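Local coordinates for protein dTDP-4-amino-4,6-dideoxyglucose formyltransferase (Shewanella sp. FDAARGOS_354, PDB 6V2T) that probably catalyses transfer of a formyl group from a folate cofactor to the amino group of dTDP-4-amino-4,6-dideoxyglucose, a sugar nucleotide linked to O-antigen synthesis, at residues Phe55-Asn63 with Tyr92-Gln102; Ile165-Tyr175 with Asp234-Gly242. All coordinates share one frame; numbering follows the deposited sequence.

Interaction 1: residues Phe55-Asn63 with Tyr92-Gln102; sequences FDYRYSAIN and YELVVSAHCKQ. With 0FX (dTDP-4-amino-4,6-dideoxyglucose), chain G; FOL (folic acid), chain H.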
loop_
_atom_site.group_PDB
_atom_site.type_symbol
_atom_site.label_atom_id
_atom_site.label_comp_id
_atom_site.label_asym_id
_atom_site.label_seq_id
_atom_site.Cartn_x
_atom_site.Cartn_y
_atom_site.Cartn_z
ATOM N N PHE B 55 32.429 -24.675 -7.687
ATOM C CA PHE B 55 31.689 -23.405 -7.877
ATOM C C PHE B 55 32.359 -22.276 -7.098
ATOM O O PHE B 55 32.542 -22.409 -5.876
ATOM C CB PHE B 55 30.262 -23.595 -7.400
ATOM C CG PHE B 55 29.498 -24.601 -8.204
ATOM C CD1 PHE B 55 28.833 -24.216 -9.350
ATOM C CD2 PHE B 55 29.446 -25.929 -7.820
ATOM C CE1 PHE B 55 28.113 -25.140 -10.078
ATOM C CE2 PHE B 55 28.736 -26.857 -8.567
ATOM C CZ PHE B 55 28.070 -26.460 -9.689
ATOM N N ASP B 56 32.751 -21.221 -7.810
ATOM C CA ASP B 56 33.208 -19.922 -7.254
ATOM C C ASP B 56 32.085 -18.900 -7.432
ATOM O O ASP B 56 31.358 -19.008 -8.422
ATOM C CB ASP B 56 34.461 -19.428 -7.953
ATOM C CG ASP B 56 35.664 -20.293 -7.649
ATOM O OD1 ASP B 56 35.550 -21.110 -6.751
ATOM O OD2 ASP B 56 36.676 -20.130 -8.321
ATOM N N TYR B 57 31.919 -17.986 -6.481
ATOM C CA TYR B 57 30.819 -16.993 -6.483
ATOM C C TYR B 57 31.428 -15.596 -6.456
ATOM O O TYR B 57 32.358 -15.364 -5.674
ATOM C CB TYR B 57 29.872 -17.244 -5.310
ATOM C CG TYR B 57 29.255 -18.614 -5.291
ATOM C CD1 TYR B 57 29.967 -19.716 -4.842
ATOM C CD2 TYR B 57 27.970 -18.822 -5.767
ATOM C CE1 TYR B 57 29.403 -20.982 -4.828
ATOM C CE2 TYR B 57 27.387 -20.079 -5.740
ATOM C CZ TYR B 57 28.108 -21.164 -5.275
ATOM O OH TYR B 57 27.519 -22.399 -5.268
ATOM N N ARG B 58 30.909 -14.687 -7.286
ATOM C CA ARG B 58 31.355 -13.275 -7.334
ATOM C C ARG B 58 30.131 -12.383 -7.579
ATOM O O ARG B 58 29.128 -12.869 -8.192
ATOM C CB ARG B 58 32.421 -13.095 -8.420
ATOM C CG ARG B 58 33.630 -14.013 -8.288
ATOM C CD ARG B 58 34.579 -13.625 -7.166
ATOM N NE ARG B 58 35.805 -14.406 -7.194
ATOM C CZ ARG B 58 35.977 -15.549 -6.553
ATOM N NH1 ARG B 58 37.126 -16.196 -6.643
ATOM N NH2 ARG B 58 35.003 -16.039 -5.815
ATOM N N TYR B 59 30.182 -11.138 -7.107
ATOM C CA TYR B 59 29.125 -10.132 -7.379
ATOM C C TYR B 59 29.733 -9.088 -8.308
ATOM O O TYR B 59 30.954 -9.126 -8.537
ATOM C CB TYR B 59 28.549 -9.558 -6.084
ATOM C CG TYR B 59 29.538 -8.735 -5.306
ATOM C CD1 TYR B 59 29.834 -7.442 -5.694
ATOM C CD2 TYR B 59 30.189 -9.248 -4.195
ATOM C CE1 TYR B 59 30.749 -6.668 -5.002
ATOM C CE2 TYR B 59 31.092 -8.480 -3.478
ATOM C CZ TYR B 59 31.380 -7.188 -3.889
ATOM O OH TYR B 59 32.282 -6.416 -3.214
ATOM N N SER B 60 28.882 -8.230 -8.882
ATOM C CA SER B 60 29.275 -7.263 -9.935
ATOM C C SER B 60 29.947 -6.066 -9.260
ATOM O O SER B 60 29.487 -5.664 -8.181
ATOM C CB SER B 60 28.105 -6.799 -10.777
ATOM O OG SER B 60 27.606 -7.830 -11.611
ATOM N N ALA B 61 30.966 -5.508 -9.909
ATOM C CA ALA B 61 31.715 -4.312 -9.454
ATOM C C ALA B 61 30.736 -3.139 -9.278
ATOM O O ALA B 61 30.806 -2.451 -8.245
ATOM C CB ALA B 61 32.799 -4.003 -10.468
ATOM N N ILE B 62 29.809 -2.980 -10.223
ATOM C CA ILE B 62 28.865 -1.823 -10.290
ATOM C C ILE B 62 27.792 -1.940 -9.192
ATOM O O ILE B 62 27.061 -0.948 -8.977
ATOM C CB ILE B 62 28.276 -1.705 -11.711
ATOM C CG1 ILE B 62 27.687 -0.312 -11.957
ATOM C CG2 ILE B 62 27.271 -2.814 -11.993
ATOM C CD1 ILE B 62 27.762 0.157 -13.397
ATOM N N ASN B 63 27.707 -3.089 -8.508
ATOM C CA ASN B 63 26.780 -3.309 -7.368
ATOM C C ASN B 63 27.008 -2.163 -6.384
ATOM O O ASN B 63 28.158 -2.013 -5.902
ATOM C CB ASN B 63 26.942 -4.685 -6.701
ATOM C CG ASN B 63 25.756 -5.072 -5.847
ATOM O OD1 ASN B 63 25.158 -4.215 -5.204
ATOM N ND2 ASN B 63 25.389 -6.349 -5.836
ATOM N N TYR B 92 37.906 -20.762 -16.039
ATOM C CA TYR B 92 36.556 -21.353 -15.899
ATOM C C TYR B 92 36.116 -22.074 -17.178
ATOM O O TYR B 92 36.335 -21.611 -18.288
ATOM C CB TYR B 92 35.564 -20.277 -15.455
ATOM C CG TYR B 92 35.827 -19.793 -14.056
ATOM C CD1 TYR B 92 35.399 -20.527 -12.965
ATOM C CD2 TYR B 92 36.519 -18.614 -13.828
ATOM C CE1 TYR B 92 35.638 -20.091 -11.670
ATOM C CE2 TYR B 92 36.766 -18.160 -12.536
ATOM C CZ TYR B 92 36.332 -18.910 -11.459
ATOM O OH TYR B 92 36.570 -18.485 -10.187
ATOM N N GLU B 93 35.431 -23.189 -16.999
ATOM C CA GLU B 93 34.816 -23.932 -18.132
ATOM C C GLU B 93 33.411 -23.383 -18.418
ATOM O O GLU B 93 32.890 -23.598 -19.550
ATOM C CB GLU B 93 34.768 -25.421 -17.800
ATOM C CG GLU B 93 36.112 -26.097 -17.959
ATOM C CD GLU B 93 37.186 -25.677 -16.964
ATOM O OE1 GLU B 93 36.913 -25.657 -15.733
ATOM O OE2 GLU B 93 38.278 -25.373 -17.423
ATOM N N LEU B 94 32.773 -22.790 -17.417
ATOM C CA LEU B 94 31.371 -22.298 -17.513
ATOM C C LEU B 94 31.188 -21.060 -16.643
ATOM O O LEU B 94 31.615 -21.101 -15.492
ATOM C CB LEU B 94 30.428 -23.406 -17.058
ATOM C CG LEU B 94 28.963 -22.993 -16.908
ATOM C CD1 LEU B 94 28.374 -22.609 -18.278
ATOM C CD2 LEU B 94 28.137 -24.101 -16.266
ATOM N N VAL B 95 30.477 -20.050 -17.144
ATOM C CA VAL B 95 30.022 -18.894 -16.326
ATOM C C VAL B 95 28.497 -18.883 -16.324
ATOM O O VAL B 95 27.915 -18.983 -17.425
ATOM C CB VAL B 95 30.593 -17.555 -16.820
ATOM C CG1 VAL B 95 30.169 -16.412 -15.907
ATOM C CG2 VAL B 95 32.096 -17.610 -16.941
ATOM N N VAL B 96 27.906 -18.744 -15.133
ATOM C CA VAL B 96 26.440 -18.586 -14.919
ATOM C C VAL B 96 26.172 -17.190 -14.345
ATOM O O VAL B 96 26.649 -16.857 -13.245
ATOM C CB VAL B 96 25.837 -19.698 -14.046
ATOM C CG1 VAL B 96 24.358 -19.457 -13.825
ATOM C CG2 VAL B 96 26.072 -21.077 -14.641
ATOM N N SER B 97 25.435 -16.389 -15.109
ATOM C CA SER B 97 24.898 -15.095 -14.664
ATOM C C SER B 97 23.598 -15.369 -13.923
ATOM O O SER B 97 22.653 -15.867 -14.550
ATOM C CB SER B 97 24.657 -14.175 -15.822
ATOM O OG SER B 97 23.766 -13.170 -15.410
ATOM N N ALA B 98 23.561 -15.060 -12.642
ATOM C CA ALA B 98 22.366 -15.210 -11.790
ATOM C C ALA B 98 21.946 -13.811 -11.339
ATOM O O ALA B 98 22.380 -13.362 -10.254
ATOM C CB ALA B 98 22.662 -16.146 -10.642
ATOM N N HIS B 99 21.139 -13.135 -12.156
ATOM C CA HIS B 99 20.730 -11.730 -11.898
ATOM C C HIS B 99 22.012 -10.897 -11.760
ATOM O O HIS B 99 22.210 -10.271 -10.732
ATOM C CB HIS B 99 19.830 -11.661 -10.666
ATOM C CG HIS B 99 18.503 -12.329 -10.820
ATOM N ND1 HIS B 99 17.379 -11.856 -10.192
ATOM C CD2 HIS B 99 18.119 -13.417 -11.520
ATOM C CE1 HIS B 99 16.354 -12.645 -10.481
ATOM N NE2 HIS B 99 16.787 -13.613 -11.305
ATOM N N CYS B 100 22.876 -10.961 -12.768
ATOM C CA CYS B 100 24.137 -10.192 -12.867
ATOM C C CYS B 100 23.827 -8.787 -13.384
ATOM O O CYS B 100 23.233 -8.702 -14.480
ATOM C CB CYS B 100 25.099 -10.877 -13.820
ATOM S SG CYS B 100 26.677 -10.020 -13.950
ATOM N N LYS B 101 24.224 -7.749 -12.635
ATOM C CA LYS B 101 24.008 -6.310 -12.994
ATOM C C LYS B 101 24.886 -5.886 -14.188
ATOM O O LYS B 101 24.620 -4.806 -14.726
ATOM C CB LYS B 101 24.290 -5.385 -11.799
ATOM C CG LYS B 101 23.294 -5.452 -10.650
ATOM C CD LYS B 101 23.782 -4.784 -9.368
ATOM C CE LYS B 101 22.720 -4.728 -8.284
ATOM N NZ LYS B 101 21.597 -3.845 -8.683
ATOM N N GLN B 102 25.896 -6.661 -14.604
ATOM C CA GLN B 102 26.814 -6.220 -15.700
ATOM C C GLN B 102 26.501 -6.923 -17.017
ATOM O O GLN B 102 26.288 -8.134 -17.017
ATOM C CB GLN B 102 28.276 -6.521 -15.388
ATOM C CG GLN B 102 28.826 -5.773 -14.186
ATOM C CD GLN B 102 30.298 -6.072 -14.016
ATOM O OE1 GLN B 102 30.691 -7.143 -13.547
ATOM N NE2 GLN B 102 31.126 -5.128 -14.434
HETATM O O4P 0FX G . 15.939 -8.980 -10.132
HETATM P P2 0FX G . 17.156 -8.416 -9.396
HETATM O O3P 0FX G . 18.085 -9.483 -8.910
HETATM O O1G 0FX G . 17.887 -7.623 -10.537
HETATM C C1G 0FX G . 19.253 -7.930 -10.804
HETATM C C2G 0FX G . 19.935 -6.584 -10.948
HETATM O O2G 0FX G . 19.864 -5.763 -9.767
HETATM C C3G 0FX G . 19.237 -5.861 -12.088
HETATM O O3G 0FX G . 19.954 -4.636 -12.297
HETATM C C4G 0FX G . 19.169 -6.734 -13.357
HETATM N N4A 0FX G . 18.260 -6.106 -14.320
HETATM C C5G 0FX G . 18.664 -8.155 -13.136
HETATM C C6G 0FX G . 18.855 -9.010 -14.405
HETATM O O5G 0FX G . 19.358 -8.714 -12.017
HETATM O OPP 0FX G . 17.034 -7.518 -7.961
HETATM P P 0FX G . 16.521 -6.054 -8.189
HETATM O O1P 0FX G . 17.305 -5.151 -9.019
HETATM O O2P 0FX G . 16.492 -5.403 -6.832
HETATM O O5 0FX G . 14.995 -5.978 -8.585
HETATM C C5 0FX G . 14.058 -6.868 -8.039
HETATM C C4 0FX G . 12.676 -6.229 -8.226
HETATM O O4 0FX G . 12.510 -5.072 -7.405
HETATM C C3 0FX G . 12.414 -5.683 -9.640
HETATM O O3 0FX G . 12.042 -6.706 -10.554
HETATM C C2 0FX G . 11.337 -4.589 -9.438
HETATM C C1 0FX G . 11.683 -4.127 -7.995
HETATM N N11 0FX G . 12.381 -2.850 -8.041
HETATM C C61 0FX G . 13.725 -2.755 -7.933
HETATM C C51 0FX G . 14.322 -1.496 -7.962
HETATM C C5A 0FX G . 15.838 -1.371 -7.853
HETATM C C21 0FX G . 11.618 -1.757 -8.167
HETATM O O21 0FX G . 10.273 -1.901 -8.276
HETATM N N31 0FX G . 12.159 -0.516 -8.215
HETATM C C41 0FX G . 13.506 -0.368 -8.110
HETATM O O41 0FX G . 14.035 0.887 -8.212
HETATM N N1 FOL H . 25.285 -10.050 -20.861
HETATM C C2 FOL H . 25.123 -10.394 -22.149
HETATM N NA2 FOL H . 26.080 -10.117 -23.029
HETATM N N3 FOL H . 24.009 -11.067 -22.566
HETATM C C4 FOL H . 23.022 -11.337 -21.697
HETATM O O4 FOL H . 22.036 -11.958 -22.175
HETATM C C4A FOL H . 23.172 -10.988 -20.359
HETATM N N5 FOL H . 22.224 -11.198 -19.445
HETATM C C6 FOL H . 22.191 -10.512 -18.148
HETATM C C7 FOL H . 23.646 -10.368 -17.666
HETATM N N8 FOL H . 24.550 -9.946 -18.702
HETATM C C8A FOL H . 24.343 -10.328 -19.972
HETATM C C9 FOL H . 21.251 -9.249 -18.147
HETATM N N10 FOL H . 21.725 -8.178 -17.267
HETATM C C11 FOL H . 21.706 -4.037 -18.018
HETATM C C12 FOL H . 22.257 -4.572 -16.852
HETATM C C13 FOL H . 22.238 -5.951 -16.617
HETATM C C14 FOL H . 21.701 -6.831 -17.535
HETATM C C15 FOL H . 21.178 -6.297 -18.708
HETATM C C16 FOL H . 21.178 -4.921 -18.949
HETATM C C FOL H . 21.750 -2.551 -18.285
HETATM O O FOL H . 22.583 -1.923 -17.669
HETATM N N FOL H . 20.997 -1.938 -19.202
#
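Ser-60 OG and Lys-101 N both hydrogen-bond to the same oxygen, OD2 of Asp-31. Asn-63 ND2 takes the other oxygen of that carboxylate, so both segments grip one acid. The segments run on strands 53-60 and 94-98, parallel strands of a Rossmann-like sheet. Strand 24-30 lies between them, so they meet only around its two ends.

At the ligand end, Ser-60 OG also touches Cys-100 SG at 3.3 Å. The chain of Gln-102 passes alongside Ser-60, CG to CB at 3.6 Å. The Gln-102 amide reaches past it to Asn-78 and Val-79. Ile-62 CG2 rests on Lys-101 CB at 3.9 Å. Farther out, Lys-101 CE packs against the amide carbon CG of Asn-63, also at 3.9 Å. The lysine is extended until its last torsion, where chi4 of -66° turns NZ toward the sugar. There NZ bonds to O2G of dTDP-4-amino-4,6-dideoxyglucose at 2.8 Å. Cys-100 O accepts a nearly straight bond from N10 of folic acid, 3.2 Å long at 168°.

At the other end, the hydroxyl of Tyr-92 donates to Asp-56 OD2. The OH to OD2 distance is 2.5 Å, very short. The carboxylate stands almost square to the ring, with the planes 87° apart.

Asp-31 thus ties the turn after strand 53-60 to residues that contact both the sugar nucleotide and the folate. Its carboxylate accepts three hydrogen bonds across the two segments, consistent with a fixed position for the start of the lysine.

Interaction 2: residues Ile165-Tyr175 with Asp234-Gly242; sequences IFEWDTSLNVY and DLLRALSHG. With NA (sodium ion), chain J; 0FX (dTDP-4-amino-4,6-dideoxyglucose), chain G; EDO (1,2-ethanediol), chain I.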
loop_
_atom_site.group_PDB
_atom_site.type_symbol
_atom_site.label_atom_id
_atom_site.label_comp_id
_atom_site.label_asym_id
_atom_site.label_seq_id
_atom_site.Cartn_x
_atom_site.Cartn_y
_atom_site.Cartn_z
ATOM N N ILE B 165 -0.001 -14.322 -14.256
ATOM C CA ILE B 165 -0.270 -12.989 -13.656
ATOM C C ILE B 165 -1.766 -12.874 -13.378
ATOM O O ILE B 165 -2.555 -13.052 -14.320
ATOM C CB ILE B 165 0.199 -11.867 -14.576
ATOM C CG1 ILE B 165 1.684 -12.015 -14.894
ATOM C CG2 ILE B 165 -0.106 -10.509 -13.937
ATOM C CD1 ILE B 165 2.220 -10.902 -15.732
ATOM N N PHE B 166 -2.119 -12.489 -12.158
ATOM C CA PHE B 166 -3.525 -12.250 -11.762
ATOM C C PHE B 166 -3.824 -10.750 -11.776
ATOM O O PHE B 166 -2.868 -9.928 -11.658
ATOM C CB PHE B 166 -3.772 -12.945 -10.428
ATOM C CG PHE B 166 -3.367 -14.399 -10.407
ATOM C CD1 PHE B 166 -4.031 -15.330 -11.192
ATOM C CD2 PHE B 166 -2.327 -14.842 -9.614
ATOM C CE1 PHE B 166 -3.675 -16.672 -11.172
ATOM C CE2 PHE B 166 -1.961 -16.182 -9.603
ATOM C CZ PHE B 166 -2.632 -17.097 -10.381
ATOM N N GLU B 167 -5.114 -10.412 -11.925
ATOM C CA GLU B 167 -5.703 -9.045 -11.861
ATOM C C GLU B 167 -5.205 -8.300 -10.615
ATOM O O GLU B 167 -5.062 -7.089 -10.660
ATOM C CB GLU B 167 -7.231 -9.152 -11.749
ATOM C CG GLU B 167 -7.994 -8.870 -13.039
ATOM C CD GLU B 167 -7.179 -8.540 -14.277
ATOM O OE1 GLU B 167 -6.813 -7.361 -14.441
ATOM O OE2 GLU B 167 -6.961 -9.446 -15.104
ATOM N N TRP B 168 -5.082 -9.032 -9.507
ATOM C CA TRP B 168 -4.823 -8.447 -8.160
ATOM C C TRP B 168 -3.322 -8.495 -7.829
ATOM O O TRP B 168 -2.981 -8.296 -6.666
ATOM C CB TRP B 168 -5.602 -9.197 -7.085
ATOM C CG TRP B 168 -5.307 -10.662 -7.043
ATOM C CD1 TRP B 168 -4.363 -11.323 -6.309
ATOM C CD2 TRP B 168 -6.033 -11.669 -7.753
ATOM N NE1 TRP B 168 -4.439 -12.673 -6.537
ATOM C CE2 TRP B 168 -5.451 -12.911 -7.425
ATOM C CE3 TRP B 168 -7.096 -11.627 -8.656
ATOM C CZ2 TRP B 168 -5.903 -14.109 -7.974
ATOM C CZ3 TRP B 168 -7.539 -12.817 -9.197
ATOM C CH2 TRP B 168 -6.963 -14.034 -8.851
ATOM N N ASP B 169 -2.458 -8.738 -8.808
ATOM C CA ASP B 169 -0.994 -8.816 -8.585
ATOM C C ASP B 169 -0.398 -7.413 -8.678
ATOM O O ASP B 169 -0.699 -6.680 -9.678
ATOM C CB ASP B 169 -0.314 -9.715 -9.619
ATOM C CG ASP B 169 -0.347 -11.197 -9.310
ATOM O OD1 ASP B 169 -0.524 -11.560 -8.132
ATOM O OD2 ASP B 169 -0.114 -11.974 -10.251
ATOM N N THR B 170 0.513 -7.098 -7.755
ATOM C CA THR B 170 1.534 -6.039 -7.929
ATOM C C THR B 170 2.774 -6.645 -8.569
ATOM O O THR B 170 2.886 -7.888 -8.683
ATOM C CB THR B 170 1.906 -5.403 -6.584
ATOM O OG1 THR B 170 2.466 -6.445 -5.780
ATOM C CG2 THR B 170 0.699 -4.803 -5.906
ATOM N N SER B 171 3.708 -5.792 -8.935
ATOM C CA SER B 171 5.076 -6.201 -9.285
ATOM C C SER B 171 5.630 -7.166 -8.234
ATOM O O SER B 171 6.240 -8.167 -8.635
ATOM C CB SER B 171 5.962 -5.019 -9.448
ATOM O OG SER B 171 7.289 -5.441 -9.596
ATOM N N LEU B 172 5.440 -6.894 -6.946
ATOM C CA LEU B 172 6.077 -7.729 -5.893
ATOM C C LEU B 172 5.453 -9.134 -5.949
ATOM O O LEU B 172 6.189 -10.110 -5.889
ATOM C CB LEU B 172 5.875 -7.061 -4.528
ATOM C CG LEU B 172 6.376 -7.865 -3.327
ATOM C CD1 LEU B 172 7.862 -8.110 -3.426
ATOM C CD2 LEU B 172 6.014 -7.169 -2.017
ATOM N N ASN B 173 4.140 -9.213 -6.038
ATOM C CA ASN B 173 3.416 -10.499 -6.138
ATOM C C ASN B 173 3.979 -11.311 -7.322
ATOM O O ASN B 173 4.332 -12.477 -7.122
ATOM C CB ASN B 173 1.902 -10.311 -6.287
ATOM C CG ASN B 173 1.246 -9.561 -5.152
ATOM O OD1 ASN B 173 0.332 -8.789 -5.409
ATOM N ND2 ASN B 173 1.677 -9.798 -3.921
ATOM N N VAL B 174 4.061 -10.742 -8.533
ATOM C CA VAL B 174 4.547 -11.518 -9.705
ATOM C C VAL B 174 6.023 -11.889 -9.487
ATOM O O VAL B 174 6.399 -13.010 -9.808
ATOM C CB VAL B 174 4.351 -10.773 -11.044
ATOM C CG1 VAL B 174 4.740 -11.685 -12.192
ATOM C CG2 VAL B 174 2.919 -10.292 -11.212
ATOM N N TYR B 175 6.849 -10.955 -9.012
ATOM C CA TYR B 175 8.295 -11.185 -8.849
ATOM C C TYR B 175 8.521 -12.390 -7.927
ATOM O O TYR B 175 9.359 -13.251 -8.266
ATOM C CB TYR B 175 8.980 -9.961 -8.262
ATOM C CG TYR B 175 10.467 -10.106 -8.160
ATOM C CD1 TYR B 175 11.259 -10.078 -9.298
ATOM C CD2 TYR B 175 11.087 -10.256 -6.931
ATOM C CE1 TYR B 175 12.633 -10.167 -9.215
ATOM C CE2 TYR B 175 12.462 -10.317 -6.831
ATOM C CZ TYR B 175 13.236 -10.280 -7.976
ATOM O OH TYR B 175 14.586 -10.360 -7.871
ATOM N N ASP B 234 -3.902 -0.874 -13.257
ATOM C CA ASP B 234 -2.891 -1.791 -13.835
ATOM C C ASP B 234 -1.521 -1.110 -13.834
ATOM O O ASP B 234 -0.536 -1.749 -13.405
ATOM C CB ASP B 234 -3.317 -2.261 -15.231
ATOM C CG ASP B 234 -4.346 -3.367 -15.196
ATOM O OD1 ASP B 234 -4.713 -3.804 -14.082
ATOM O OD2 ASP B 234 -4.717 -3.852 -16.288
ATOM N N LEU B 235 -1.445 0.147 -14.229
ATOM C CA LEU B 235 -0.175 0.922 -14.214
ATOM C C LEU B 235 0.359 1.028 -12.778
ATOM O O LEU B 235 1.598 0.785 -12.573
ATOM C CB LEU B 235 -0.442 2.318 -14.777
ATOM C CG LEU B 235 0.690 3.333 -14.649
ATOM C CD1 LEU B 235 1.921 2.821 -15.358
ATOM C CD2 LEU B 235 0.265 4.697 -15.221
ATOM N N LEU B 236 -0.490 1.448 -11.830
ATOM C CA LEU B 236 -0.031 1.693 -10.425
ATOM C C LEU B 236 0.331 0.352 -9.753
ATOM O O LEU B 236 1.343 0.313 -9.044
ATOM C CB LEU B 236 -1.106 2.454 -9.649
ATOM C CG LEU B 236 -1.418 3.854 -10.167
ATOM C CD1 LEU B 236 -2.542 4.476 -9.354
ATOM C CD2 LEU B 236 -0.181 4.747 -10.166
ATOM N N ARG B 237 -0.419 -0.727 -9.992
ATOM C CA ARG B 237 -0.046 -2.055 -9.418
ATOM C C ARG B 237 1.259 -2.568 -10.037
ATOM O O ARG B 237 2.099 -3.119 -9.256
ATOM C CB ARG B 237 -1.213 -3.050 -9.445
ATOM C CG ARG B 237 -1.450 -3.761 -10.767
ATOM C CD ARG B 237 -2.771 -4.515 -10.649
ATOM N NE ARG B 237 -3.243 -4.993 -11.934
ATOM C CZ ARG B 237 -2.943 -6.153 -12.505
ATOM N NH1 ARG B 237 -2.133 -7.038 -11.936
ATOM N NH2 ARG B 237 -3.472 -6.421 -13.685
ATOM N N ALA B 238 1.509 -2.303 -11.335
ATOM C CA ALA B 238 2.747 -2.695 -12.041
ATOM C C ALA B 238 3.947 -2.002 -11.383
ATOM O O ALA B 238 5.021 -2.584 -11.366
ATOM C CB ALA B 238 2.696 -2.314 -13.505
ATOM N N LEU B 239 3.748 -0.774 -10.911
ATOM C CA LEU B 239 4.813 0.128 -10.391
ATOM C C LEU B 239 4.900 0.031 -8.853
ATOM O O LEU B 239 5.729 0.733 -8.247
ATOM C CB LEU B 239 4.497 1.538 -10.868
ATOM C CG LEU B 239 4.697 1.750 -12.371
ATOM C CD1 LEU B 239 4.404 3.193 -12.763
ATOM C CD2 LEU B 239 6.094 1.355 -12.838
ATOM N N SER B 240 4.133 -0.859 -8.248
ATOM C CA SER B 240 4.088 -1.071 -6.787
ATOM C C SER B 240 4.867 -2.326 -6.443
ATOM O O SER B 240 4.527 -3.419 -6.933
ATOM C CB SER B 240 2.695 -1.092 -6.277
ATOM O OG SER B 240 2.072 0.130 -6.610
ATOM N N HIS B 241 5.936 -2.153 -5.686
ATOM C CA HIS B 241 6.830 -3.277 -5.307
ATOM C C HIS B 241 7.405 -2.957 -3.934
ATOM O O HIS B 241 8.491 -2.332 -3.880
ATOM C CB HIS B 241 7.916 -3.484 -6.346
ATOM C CG HIS B 241 8.699 -4.740 -6.203
ATOM N ND1 HIS B 241 8.680 -5.726 -7.191
ATOM C CD2 HIS B 241 9.536 -5.175 -5.219
ATOM C CE1 HIS B 241 9.463 -6.728 -6.801
ATOM N NE2 HIS B 241 10.006 -6.415 -5.591
ATOM N N GLY B 242 6.695 -3.370 -2.901
ATOM C CA GLY B 242 7.105 -3.167 -1.494
ATOM C C GLY B 242 7.332 -1.690 -1.237
ATOM O O GLY B 242 6.466 -0.888 -1.631
HETATM NA NA NA J . -1.933 -8.196 -4.709
HETATM O O4P 0FX G . 15.939 -8.980 -10.132
HETATM P P2 0FX G . 17.156 -8.416 -9.396
HETATM O O3P 0FX G . 18.085 -9.483 -8.910
HETATM O O1G 0FX G . 17.887 -7.623 -10.537
HETATM C C1G 0FX G . 19.253 -7.930 -10.804
HETATM C C2G 0FX G . 19.935 -6.584 -10.948
HETATM O O2G 0FX G . 19.864 -5.763 -9.767
HETATM C C3G 0FX G . 19.237 -5.861 -12.088
HETATM O O3G 0FX G . 19.954 -4.636 -12.297
HETATM C C4G 0FX G . 19.169 -6.734 -13.357
HETATM N N4A 0FX G . 18.260 -6.106 -14.320
HETATM C C5G 0FX G . 18.664 -8.155 -13.136
HETATM C C6G 0FX G . 18.855 -9.010 -14.405
HETATM O O5G 0FX G . 19.358 -8.714 -12.017
HETATM O OPP 0FX G . 17.034 -7.518 -7.961
HETATM P P 0FX G . 16.521 -6.054 -8.189
HETATM O O1P 0FX G . 17.305 -5.151 -9.019
HETATM O O2P 0FX G . 16.492 -5.403 -6.832
HETATM O O5 0FX G . 14.995 -5.978 -8.585
HETATM C C5 0FX G . 14.058 -6.868 -8.039
HETATM C C4 0FX G . 12.676 -6.229 -8.226
HETATM O O4 0FX G . 12.510 -5.072 -7.405
HETATM C C3 0FX G . 12.414 -5.683 -9.640
HETATM O O3 0FX G . 12.042 -6.706 -10.554
HETATM C C2 0FX G . 11.337 -4.589 -9.438
HETATM C C1 0FX G . 11.683 -4.127 -7.995
HETATM N N11 0FX G . 12.381 -2.850 -8.041
HETATM C C61 0FX G . 13.725 -2.755 -7.933
HETATM C C51 0FX G . 14.322 -1.496 -7.962
HETATM C C5A 0FX G . 15.838 -1.371 -7.853
HETATM C C21 0FX G . 11.618 -1.757 -8.167
HETATM O O21 0FX G . 10.273 -1.901 -8.276
HETATM N N31 0FX G . 12.159 -0.516 -8.215
HETATM C C41 0FX G . 13.506 -0.368 -8.110
HETATM O O41 0FX G . 14.035 0.887 -8.212
HETATM C C1 EDO I . -3.645 -9.685 -15.312
HETATM O O1 EDO I . -2.736 -8.586 -15.331
HETATM C C2 EDO I . -4.266 -9.794 -16.645
HETATM O O2 EDO I . -4.759 -8.519 -17.073
HETATM O O HOH W 1 -1.938 -10.230 -3.744
HETATM O O HOH W 2 -1.075 -6.378 -3.321
#
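Thr-170 to Leu-172 run past the end of helix 229-238, with Thr-170 CA 4.5 Å from Arg-237 CA. A capping box of Thr-170 and Asn-173 starts helix 171-194 here. Ser-171 N donates to Arg-237 O at 3.1 Å, and Ser-240 N reaches that oxygen from its opposite face.

Arg-237 carries much of the contact. Its CG sits in the crowded position between backbone N and carbonyl carbon (chi1 81°), and the extended chain then runs to the backbone of 166-169. NH1 meets a lone pair of Asp-169 O in the carbonyl plane, 2.7 Å away at 166°. Glu-167 O lies over one guanidinium face. NE and NH2 both bond to Asp-234 OD1, with NE at 2.9 Å. In the conformer given, Glu-167 OE1 adds a charge-only salt bridge to NH2 from well outside the guanidinium plane. This bridge is doubtful, as Glu-167 has a second conformer.

His-241 is held on several sides. Its ND1 is hydrogen-bonded with Ser-171 OG at 2.8 Å. Leu-172 CA sits over one face, 3.8 Å from the ring centroid. C1 of dTDP-4-amino-4,6-dideoxyglucose covers the opposite face. His-241 and Tyr-175 form an offset edge-to-face pair, centroids 5.5 Å apart and planes at 64°. Tyr-175 OH bonds to phosphate oxygen O4P. Both residues line the sugar-nucleotide pocket.

Beside the capping box, Asn-173 OD1 binds the sodium ion at 2.4 Å, alongside Trp-168 O, Ala-263 O and two waters.

Overall arrangement
The two interactions come in series along the chain, and their centres lie about 28 Å apart on opposite sides of the chain's centre. Interaction 1 belongs to the parallel part of the large mixed sheet, at strands 53-60 and 94-98. Interaction 2 joins the start of helix 171-194, in the formyl transferase part of the chain, to the end of helix 229-238 in the C-terminal dimerization part, near the second subunit. They meet where His-99 CE1 packs on Tyr-175 OH at 3.9 Å. Both touch the sugar nucleotide: segment 92-102 meets the sugar and a phosphate, while 165-175 and 234-242 supply Tyr-175 and His-241. The substrate thus bridges both regions, and the folate lies beside interaction 1.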